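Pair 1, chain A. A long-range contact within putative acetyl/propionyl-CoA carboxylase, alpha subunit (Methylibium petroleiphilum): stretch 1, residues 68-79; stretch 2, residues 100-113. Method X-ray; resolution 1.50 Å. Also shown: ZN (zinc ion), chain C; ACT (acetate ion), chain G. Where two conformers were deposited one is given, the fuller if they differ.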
# COMPACT_ATOMS: atom_id res chain seq x y z
N TYR A 68 6.58 9.55 -10.86
CA TYR A 68 7.86 9.87 -11.40
C TYR A 68 8.26 11.32 -11.18
O TYR A 68 7.39 12.18 -11.03
CB TYR A 68 7.95 9.54 -12.89
CG TYR A 68 7.10 10.40 -13.80
CD1 TYR A 68 7.53 11.67 -14.16
CD2 TYR A 68 5.90 9.94 -14.32
CE1 TYR A 68 6.74 12.48 -14.96
CE2 TYR A 68 5.13 10.75 -15.16
CZ TYR A 68 5.59 12.02 -15.49
OH TYR A 68 4.77 12.84 -16.27
N PHE A 69 9.57 11.51 -11.17
CA PHE A 69 10.24 12.79 -11.15
C PHE A 69 11.22 12.80 -12.32
O PHE A 69 12.25 12.10 -12.33
CB PHE A 69 10.95 12.97 -9.83
CG PHE A 69 11.69 14.28 -9.65
CD1 PHE A 69 11.57 15.38 -10.48
CD2 PHE A 69 12.57 14.37 -8.58
CE1 PHE A 69 12.31 16.54 -10.23
CE2 PHE A 69 13.28 15.50 -8.33
CZ PHE A 69 13.16 16.59 -9.14
N LEU A 70 10.82 13.48 -13.38
CA LEU A 70 11.66 13.72 -14.56
C LEU A 70 12.62 14.82 -14.24
O LEU A 70 12.20 15.99 -14.07
CB LEU A 70 10.84 14.09 -15.76
CG LEU A 70 11.44 14.37 -17.13
CD1 LEU A 70 11.90 13.01 -17.65
CD2 LEU A 70 10.44 15.10 -18.04
N THR A 71 13.90 14.48 -14.07
CA THR A 71 14.89 15.45 -13.62
C THR A 71 15.56 16.13 -14.79
O THR A 71 16.15 17.21 -14.62
CB THR A 71 15.93 14.80 -12.76
OG1 THR A 71 16.49 13.73 -13.50
CG2 THR A 71 15.34 14.22 -11.48
N LYS A 72 15.63 15.45 -15.93
CA LYS A 72 16.25 16.03 -17.15
C LYS A 72 15.43 15.63 -18.34
O LYS A 72 14.90 14.54 -18.38
CB LYS A 72 17.68 15.52 -17.37
CG LYS A 72 18.62 16.00 -16.34
N GLY A 73 15.31 16.54 -19.30
CA GLY A 73 14.74 16.24 -20.60
C GLY A 73 13.25 16.39 -20.74
O GLY A 73 12.63 17.31 -20.19
N LYS A 74 12.67 15.47 -21.51
CA LYS A 74 11.29 15.59 -21.93
C LYS A 74 10.79 14.22 -22.31
O LYS A 74 11.46 13.51 -23.00
CB LYS A 74 11.19 16.54 -23.14
CG LYS A 74 9.79 16.94 -23.54
CD LYS A 74 9.76 18.15 -24.49
CE LYS A 74 10.63 17.91 -25.72
N MSE A 75 9.60 13.90 -21.81
CA MSE A 75 8.96 12.57 -21.88
C MSE A 75 7.48 12.73 -22.27
O MSE A 75 6.69 13.39 -21.58
CB MSE A 75 9.13 11.87 -20.52
CG MSE A 75 8.51 10.47 -20.49
SE MSE A 75 8.67 9.59 -18.80
CE MSE A 75 7.56 10.75 -17.82
N ASP A 76 7.12 12.08 -23.36
CA ASP A 76 5.75 11.92 -23.72
C ASP A 76 5.12 10.65 -23.11
O ASP A 76 5.55 9.54 -23.37
CB ASP A 76 5.62 11.91 -25.24
CG ASP A 76 5.58 13.31 -25.85
OD1 ASP A 76 5.47 14.32 -25.11
OD2 ASP A 76 5.65 13.38 -27.10
N VAL A 77 4.08 10.85 -22.30
CA VAL A 77 3.31 9.80 -21.63
C VAL A 77 1.86 9.86 -22.11
O VAL A 77 1.31 10.93 -22.35
CB VAL A 77 3.36 9.93 -20.09
CG1 VAL A 77 3.12 8.57 -19.44
CG2 VAL A 77 4.69 10.54 -19.61
N ARG A 78 1.24 8.69 -22.25
CA ARG A 78 -0.12 8.57 -22.75
C ARG A 78 -0.35 9.34 -24.05
O ARG A 78 -1.45 9.91 -24.26
CB ARG A 78 -1.13 8.95 -21.65
CG ARG A 78 -1.19 7.91 -20.56
CD ARG A 78 -1.96 8.33 -19.30
NE ARG A 78 -1.14 9.27 -18.51
CZ ARG A 78 -1.31 10.58 -18.47
NH1 ARG A 78 -2.26 11.17 -19.16
NH2 ARG A 78 -0.51 11.31 -17.74
N GLY A 79 0.66 9.37 -24.93
CA GLY A 79 0.58 10.13 -26.18
C GLY A 79 1.15 11.54 -26.22
O GLY A 79 1.43 12.08 -27.29
N ALA A 100 -3.29 2.70 -15.53
CA ALA A 100 -2.79 3.54 -16.62
C ALA A 100 -2.17 2.72 -17.75
O ALA A 100 -1.35 1.84 -17.49
CB ALA A 100 -1.72 4.58 -16.11
N ARG A 101 -2.54 3.04 -18.99
CA ARG A 101 -2.02 2.35 -20.19
C ARG A 101 -1.02 3.24 -20.89
O ARG A 101 -1.33 4.37 -21.29
CB ARG A 101 -3.11 2.09 -21.21
CG ARG A 101 -4.25 1.27 -20.69
N HIS A 102 0.19 2.70 -21.01
CA HIS A 102 1.35 3.42 -21.53
C HIS A 102 1.79 2.71 -22.82
O HIS A 102 2.66 1.82 -22.76
CB HIS A 102 2.51 3.36 -20.48
CG HIS A 102 2.34 4.27 -19.28
ND1 HIS A 102 3.16 4.25 -18.11
CD2 HIS A 102 1.39 5.21 -19.08
CE1 HIS A 102 2.71 5.22 -17.32
NE2 HIS A 102 1.63 5.77 -17.86
N ASP A 103 1.11 2.98 -23.95
CA ASP A 103 1.41 2.32 -25.24
C ASP A 103 2.82 2.56 -25.75
O ASP A 103 3.47 1.63 -26.26
CB ASP A 103 0.42 2.77 -26.32
CG ASP A 103 -0.95 2.23 -26.11
OD1 ASP A 103 -1.18 1.46 -25.16
OD2 ASP A 103 -1.81 2.60 -26.91
N LYS A 104 3.31 3.77 -25.59
CA LYS A 104 4.65 4.11 -26.03
C LYS A 104 5.13 5.36 -25.31
O LYS A 104 5.13 6.47 -25.85
CB LYS A 104 4.73 4.30 -27.54
CG LYS A 104 6.16 4.43 -28.06
CD LYS A 104 6.20 4.49 -29.57
CE LYS A 104 7.64 4.41 -30.04
NZ LYS A 104 7.77 4.66 -31.51
N THR A 105 5.60 5.17 -24.09
CA THR A 105 6.25 6.21 -23.37
C THR A 105 7.54 6.43 -24.08
O THR A 105 8.27 5.49 -24.32
CB THR A 105 6.49 5.86 -21.94
OG1 THR A 105 5.21 5.68 -21.28
CG2 THR A 105 7.30 6.97 -21.19
N GLU A 106 7.82 7.67 -24.41
CA GLU A 106 8.99 7.97 -25.25
C GLU A 106 9.64 9.28 -24.84
O GLU A 106 9.02 10.12 -24.20
CB GLU A 106 8.62 7.90 -26.73
CG GLU A 106 7.68 8.93 -27.19
CD GLU A 106 7.33 8.76 -28.65
OE1 GLU A 106 7.49 7.67 -29.27
OE2 GLU A 106 6.87 9.74 -29.18
N PHE A 107 10.85 9.46 -25.33
CA PHE A 107 11.78 10.50 -24.91
C PHE A 107 12.30 11.28 -26.08
O PHE A 107 13.27 10.93 -26.71
CB PHE A 107 12.86 9.83 -24.09
CG PHE A 107 12.32 9.13 -22.91
CD1 PHE A 107 12.09 9.83 -21.74
CD2 PHE A 107 11.94 7.79 -22.98
CE1 PHE A 107 11.47 9.17 -20.65
CE2 PHE A 107 11.35 7.17 -21.94
CZ PHE A 107 11.13 7.88 -20.75
N PRO A 108 11.59 12.35 -26.46
CA PRO A 108 12.01 13.22 -27.54
C PRO A 108 13.36 13.84 -27.34
O PRO A 108 14.08 14.07 -28.31
CB PRO A 108 10.94 14.31 -27.55
CG PRO A 108 9.96 13.96 -26.58
CD PRO A 108 10.29 12.73 -25.90
N VAL A 109 13.74 14.04 -26.07
CA VAL A 109 15.00 14.63 -25.66
C VAL A 109 15.69 13.64 -24.69
O VAL A 109 15.02 12.86 -24.02
CB VAL A 109 14.68 16.00 -24.94
CG1 VAL A 109 15.91 16.62 -24.32
CG2 VAL A 109 14.04 16.96 -25.97
N ALA A 110 17.02 13.66 -24.67
CA ALA A 110 17.77 12.84 -23.73
C ALA A 110 17.24 13.21 -22.34
O ALA A 110 17.17 14.40 -22.00
CB ALA A 110 19.21 13.13 -23.87
N SER A 111 16.84 12.18 -21.57
CA SER A 111 16.12 12.38 -20.32
C SER A 111 16.61 11.52 -19.18
O SER A 111 17.26 10.49 -19.37
CB SER A 111 14.64 12.11 -20.56
OG SER A 111 14.10 12.95 -21.57
N GLU A 112 16.27 11.92 -17.97
CA GLU A 112 16.53 11.13 -16.79
C GLU A 112 15.30 11.26 -15.96
O GLU A 112 14.77 12.37 -15.80
CB GLU A 112 17.67 11.69 -15.98
CG GLU A 112 18.03 10.85 -14.75
CD GLU A 112 19.12 11.49 -13.93
OE1 GLU A 112 18.84 12.48 -13.20
OE2 GLU A 112 20.25 10.96 -14.02
N PHE A 113 14.79 10.14 -15.47
CA PHE A 113 13.63 10.11 -14.56
C PHE A 113 13.74 9.01 -13.57
O PHE A 113 14.27 7.91 -13.85
CB PHE A 113 12.26 10.08 -15.27
CG PHE A 113 11.91 8.76 -15.86
CD1 PHE A 113 12.47 8.33 -17.07
CD2 PHE A 113 11.05 7.89 -15.18
CE1 PHE A 113 12.13 7.07 -17.58
CE2 PHE A 113 10.72 6.67 -15.70
CZ PHE A 113 11.25 6.29 -16.93
ZN ZN C . 4.46 3.25 -17.70
C ACT G . 6.47 4.58 -17.90
O ACT G . 5.96 4.25 -18.99
OXT ACT G . 5.85 4.11 -16.92
CH3 ACT G . 7.68 5.46 -17.70
O HOH W 1 3.54 8.75 -25.27
O HOH W 2 7.85 12.55 -28.47
O HOH W 3 2.73 6.31 -22.43

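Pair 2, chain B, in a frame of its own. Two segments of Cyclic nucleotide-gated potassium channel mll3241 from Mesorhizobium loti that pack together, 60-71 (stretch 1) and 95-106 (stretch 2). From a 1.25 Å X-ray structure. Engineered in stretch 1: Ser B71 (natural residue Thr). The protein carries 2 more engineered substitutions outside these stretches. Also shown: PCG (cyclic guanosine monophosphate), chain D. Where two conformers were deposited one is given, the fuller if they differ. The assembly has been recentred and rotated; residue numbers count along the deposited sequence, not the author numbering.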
# COMPACT_ATOMS: atom_id res chain seq x y z
N PHE B 60 -0.57 -0.92 -1.15
CA PHE B 60 -1.70 -0.19 -0.60
C PHE B 60 -1.27 0.65 0.59
O PHE B 60 -0.51 0.18 1.46
CB PHE B 60 -2.78 -1.14 -0.13
CG PHE B 60 -3.27 -2.09 -1.18
CD1 PHE B 60 -4.33 -1.74 -1.99
CD2 PHE B 60 -2.70 -3.33 -1.33
CE1 PHE B 60 -4.81 -2.60 -2.96
CE2 PHE B 60 -3.16 -4.21 -2.30
CZ PHE B 60 -4.22 -3.84 -3.12
N PHE B 61 -1.76 1.89 0.65
CA PHE B 61 -1.59 2.79 1.78
C PHE B 61 -2.92 2.90 2.49
O PHE B 61 -3.93 3.25 1.88
CB PHE B 61 -1.10 4.16 1.30
CG PHE B 61 0.21 4.05 0.60
CD1 PHE B 61 0.28 3.76 -0.74
CD2 PHE B 61 1.39 4.18 1.32
CE1 PHE B 61 1.49 3.62 -1.36
CE2 PHE B 61 2.61 4.02 0.69
CZ PHE B 61 2.66 3.74 -0.65
N VAL B 62 -2.94 2.59 3.78
CA VAL B 62 -4.18 2.68 4.56
C VAL B 62 -4.43 4.14 4.92
O VAL B 62 -3.54 4.81 5.47
CB VAL B 62 -4.12 1.85 5.85
CG1 VAL B 62 -5.41 1.93 6.61
CG2 VAL B 62 -3.78 0.40 5.54
N VAL B 63 -5.62 4.65 4.62
CA VAL B 63 -5.91 6.05 4.87
C VAL B 63 -7.12 6.30 5.75
O VAL B 63 -7.21 7.38 6.31
CB VAL B 63 -5.91 6.89 3.54
CG1 VAL B 63 -4.49 7.02 2.97
CG2 VAL B 63 -6.81 6.31 2.50
N GLU B 64 -8.01 5.31 5.89
CA GLU B 64 -9.15 5.37 6.82
C GLU B 64 -9.47 3.93 7.21
O GLU B 64 -9.43 3.04 6.35
CB GLU B 64 -10.42 5.98 6.17
CG GLU B 64 -10.27 7.37 5.54
CD GLU B 64 -11.53 7.85 4.84
OE1 GLU B 64 -12.24 7.05 4.19
OE2 GLU B 64 -11.81 9.06 4.92
N GLY B 65 -9.78 3.68 8.47
CA GLY B 65 -10.08 2.32 8.89
C GLY B 65 -8.83 1.48 9.06
O GLY B 65 -7.74 2.00 9.13
N SER B 66 -9.01 0.17 9.15
CA SER B 66 -7.89 -0.72 9.39
C SER B 66 -8.00 -2.05 8.66
O SER B 66 -9.09 -2.50 8.28
CB SER B 66 -7.73 -0.97 10.89
OG SER B 66 -8.86 -1.62 11.41
N VAL B 67 -6.84 -2.67 8.46
CA VAL B 67 -6.72 -4.02 7.93
C VAL B 67 -6.12 -4.97 8.95
O VAL B 67 -5.44 -4.54 9.87
CB VAL B 67 -5.91 -4.06 6.62
CG1 VAL B 67 -6.54 -3.18 5.57
CG2 VAL B 67 -4.47 -3.70 6.86
N SER B 68 -6.36 -6.25 8.72
CA SER B 68 -5.86 -7.35 9.52
C SER B 68 -4.86 -8.15 8.68
O SER B 68 -5.16 -8.51 7.56
CB SER B 68 -7.06 -8.24 9.86
OG SER B 68 -6.68 -9.48 10.35
N VAL B 69 -3.69 -8.41 9.24
CA VAL B 69 -2.64 -9.19 8.58
C VAL B 69 -2.53 -10.54 9.27
O VAL B 69 -2.25 -10.62 10.46
CB VAL B 69 -1.27 -8.46 8.64
CG1 VAL B 69 -0.21 -9.29 7.91
CG2 VAL B 69 -1.38 -7.05 8.07
N ALA B 70 -2.77 -11.60 8.50
CA ALA B 70 -2.73 -12.97 9.02
C ALA B 70 -1.32 -13.53 8.91
O ALA B 70 -0.96 -14.09 7.91
CB ALA B 70 -3.73 -13.85 8.26
N SER B 71 -0.52 -13.37 9.93
CA SER B 71 0.87 -13.82 9.92
C SER B 71 1.09 -14.48 11.25
O SER B 71 0.17 -14.48 12.07
CB SER B 71 1.81 -12.64 9.75
OG SER B 71 1.80 -11.84 10.91
N SER B 95 3.07 -12.80 0.84
CA SER B 95 3.57 -13.56 1.98
C SER B 95 2.59 -13.70 3.12
O SER B 95 2.88 -14.40 4.09
CB SER B 95 4.88 -12.94 2.51
OG SER B 95 4.64 -11.66 3.09
N ALA B 96 1.43 -13.04 3.00
CA ALA B 96 0.40 -13.11 4.03
C ALA B 96 -0.90 -12.63 3.41
O ALA B 96 -0.90 -11.85 2.46
CB ALA B 96 0.77 -12.22 5.21
N THR B 97 -2.00 -13.11 3.98
CA THR B 97 -3.33 -12.64 3.61
C THR B 97 -3.69 -11.41 4.45
O THR B 97 -3.58 -11.43 5.69
CB THR B 97 -4.35 -13.76 3.79
OG1 THR B 97 -3.98 -14.81 2.89
CG2 THR B 97 -5.78 -13.28 3.49
N VAL B 98 -4.08 -10.35 3.77
CA VAL B 98 -4.50 -9.11 4.40
C VAL B 98 -5.95 -8.89 4.03
O VAL B 98 -6.32 -8.97 2.86
CB VAL B 98 -3.63 -7.93 3.91
CG1 VAL B 98 -4.04 -6.63 4.60
CG2 VAL B 98 -2.16 -8.22 4.10
N SER B 99 -6.76 -8.59 5.03
CA SER B 99 -8.20 -8.42 4.92
C SER B 99 -8.61 -7.10 5.56
O SER B 99 -7.94 -6.61 6.47
CB SER B 99 -8.91 -9.55 5.67
OG SER B 99 -8.50 -10.84 5.27
N ALA B 100 -9.72 -6.53 5.12
CA ALA B 100 -10.26 -5.38 5.82
C ALA B 100 -10.72 -5.83 7.21
O ALA B 100 -11.40 -6.84 7.35
CB ALA B 100 -11.43 -4.80 5.05
N ALA B 101 -10.34 -5.08 8.24
CA ALA B 101 -10.81 -5.35 9.59
C ALA B 101 -12.16 -4.63 9.78
O ALA B 101 -13.21 -5.25 9.81
CB ALA B 101 -9.77 -4.89 10.60
N THR B 102 -12.11 -3.30 9.86
CA THR B 102 -13.27 -2.48 9.67
C THR B 102 -13.33 -2.16 8.18
O THR B 102 -12.42 -2.50 7.42
CB THR B 102 -13.13 -1.17 10.48
OG1 THR B 102 -11.97 -0.45 10.06
CG2 THR B 102 -13.06 -1.46 11.97
N THR B 103 -14.39 -1.49 7.75
CA THR B 103 -14.41 -0.91 6.42
C THR B 103 -13.16 -0.06 6.29
O THR B 103 -12.84 0.68 7.20
CB THR B 103 -15.62 -0.01 6.24
OG1 THR B 103 -16.77 -0.65 6.78
CG2 THR B 103 -15.80 0.31 4.78
N VAL B 104 -12.44 -0.16 5.18
CA VAL B 104 -11.16 0.51 5.06
C VAL B 104 -11.02 1.25 3.73
O VAL B 104 -11.49 0.78 2.70
CB VAL B 104 -10.02 -0.53 5.25
CG1 VAL B 104 -10.01 -1.59 4.12
CG2 VAL B 104 -8.67 0.15 5.39
N SER B 105 -10.43 2.45 3.76
CA SER B 105 -10.04 3.18 2.55
C SER B 105 -8.56 3.04 2.36
O SER B 105 -7.77 3.23 3.30
CB SER B 105 -10.39 4.68 2.59
OG SER B 105 -11.78 4.80 2.60
N LEU B 106 -8.22 2.73 1.12
CA LEU B 106 -6.86 2.48 0.69
C LEU B 106 -6.53 3.36 -0.50
O LEU B 106 -7.40 3.66 -1.31
CB LEU B 106 -6.73 1.03 0.22
CG LEU B 106 -7.18 -0.07 1.14
CD1 LEU B 106 -7.15 -1.43 0.46
CD2 LEU B 106 -6.33 -0.09 2.38
PA PCG D . 3.10 -8.85 0.63
O1A PCG D . 3.23 -8.28 -0.77
O2A PCG D . 3.88 -10.08 0.93
O5' PCG D . 1.60 -9.12 0.91
C5' PCG D . 1.17 -9.29 2.19
C4' PCG D . 1.63 -8.08 3.01
O4' PCG D . 1.25 -8.00 4.43
C3' PCG D . 3.00 -7.98 2.98
O3' PCG D . 3.52 -7.70 1.65
C2' PCG D . 3.26 -6.84 4.05
O2' PCG D . 3.27 -5.58 3.39
C1' PCG D . 2.19 -6.95 4.96
N9 PCG D . 2.52 -7.29 6.31
C8 PCG D . 2.33 -6.51 7.43
N7 PCG D . 2.85 -7.09 8.52
C5 PCG D . 3.39 -8.27 8.08
C6 PCG D . 4.09 -9.31 8.77
O6 PCG D . 4.34 -9.33 10.00
N1 PCG D . 4.49 -10.36 7.97
C2 PCG D . 4.30 -10.41 6.60
N2 PCG D . 4.75 -11.48 5.92
N3 PCG D . 3.64 -9.43 5.90
C4 PCG D . 3.21 -8.37 6.72
O HOH W 4 -1.72 -15.34 5.66

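Pair 1 and pair 2 build the same cornered, antiparallel arrangement, and 14 central residues superpose with an RMSD of 0.8 Å. In each, the first stretch runs as a strand, turns at a glycine and continues as a second strand, while the other stretch follows it in the reverse direction. Strands 68-71 and 110-113 of pair 1 meet at 141°; strands 60-64 and 104-106 of pair 2 meet at 132°.

Just before the corner both ladders carry a beta bulge, in which one carbonyl serves two successive amides. In pair 1, Glu A112 O accepts from Thr A71 N at 2.9 Å and from Lys A72 N at 3.2 Å. In pair 2, Ser B105 O accepts from the matching residues, from Val B63 N at 2.9 Å and, weakly, from Glu B64 N at 3.3 Å. The return bonds also correspond: Glu A112 N to Lys A72 O is 3.0 Å, and Ser B105 N to Glu B64 O is 2.8 Å.

Gly A73 coincides with Gly B65. Both have positive phi, which favours glycine, and both lie against the other stretch. An ideal CB on Gly A73 would sit 2.2 Å from Ser A111 OG, and one on Gly B65 would sit 2.2 Å from Thr B103 O; either would clash.

Each pair adds a hydroxyl-carboxylate bond beside the bulge, but from different positions. Thr A71 OG1 donates to Glu A112 OE1 at 2.7 Å, whereas Ser B105 OG donates to Glu B64 OE1 at 2.8 Å. The long acid thus comes from the second stretch in pair 1 and from the first in pair 2, and a short hydroxyl suffices opposite it. Val B63, matching Thr A71, is close to it in shape but has no hydroxyl.

After the glycine, a hydroxyl receives the next backbone amide in both pairs. Lys A74 N donates to Ser A111 OG at 2.9 Å, and Ser A111 OG in turn donates to Val A109 O at 2.6 Å. Ser B66 N instead donates to Thr B102 OG1 at 3.2 Å. Thr B102 matches Val A109, while Val B104 replaces Ser A111, so the polar and apolar roles are exchanged.

The apolar packing differs most in reach. Selenomethionine Met A75 is long and flexible: its SE lies over one face of the Phe A113 ring, 4.3 Å from the centroid, and its CG lies 3.2 Å from Phe A107 CE1. Val B67, at the matching position, is compact and branched; its CG2 packs 3.7 Å from Val B98 CG1 and its CG1 4.0 Å from Val B104 CG2. Ala B100, in place of Phe A107, has only a methyl.

Farther along, Val A77 and Val B69 coincide less closely. Val A77 CG1 covers one face of the imidazole of His A102, whose ND1 binds zinc at 1.7 Å. Ala B96 matches that histidine, and its CB simply packs 4.1 Å from Val B69 CG1.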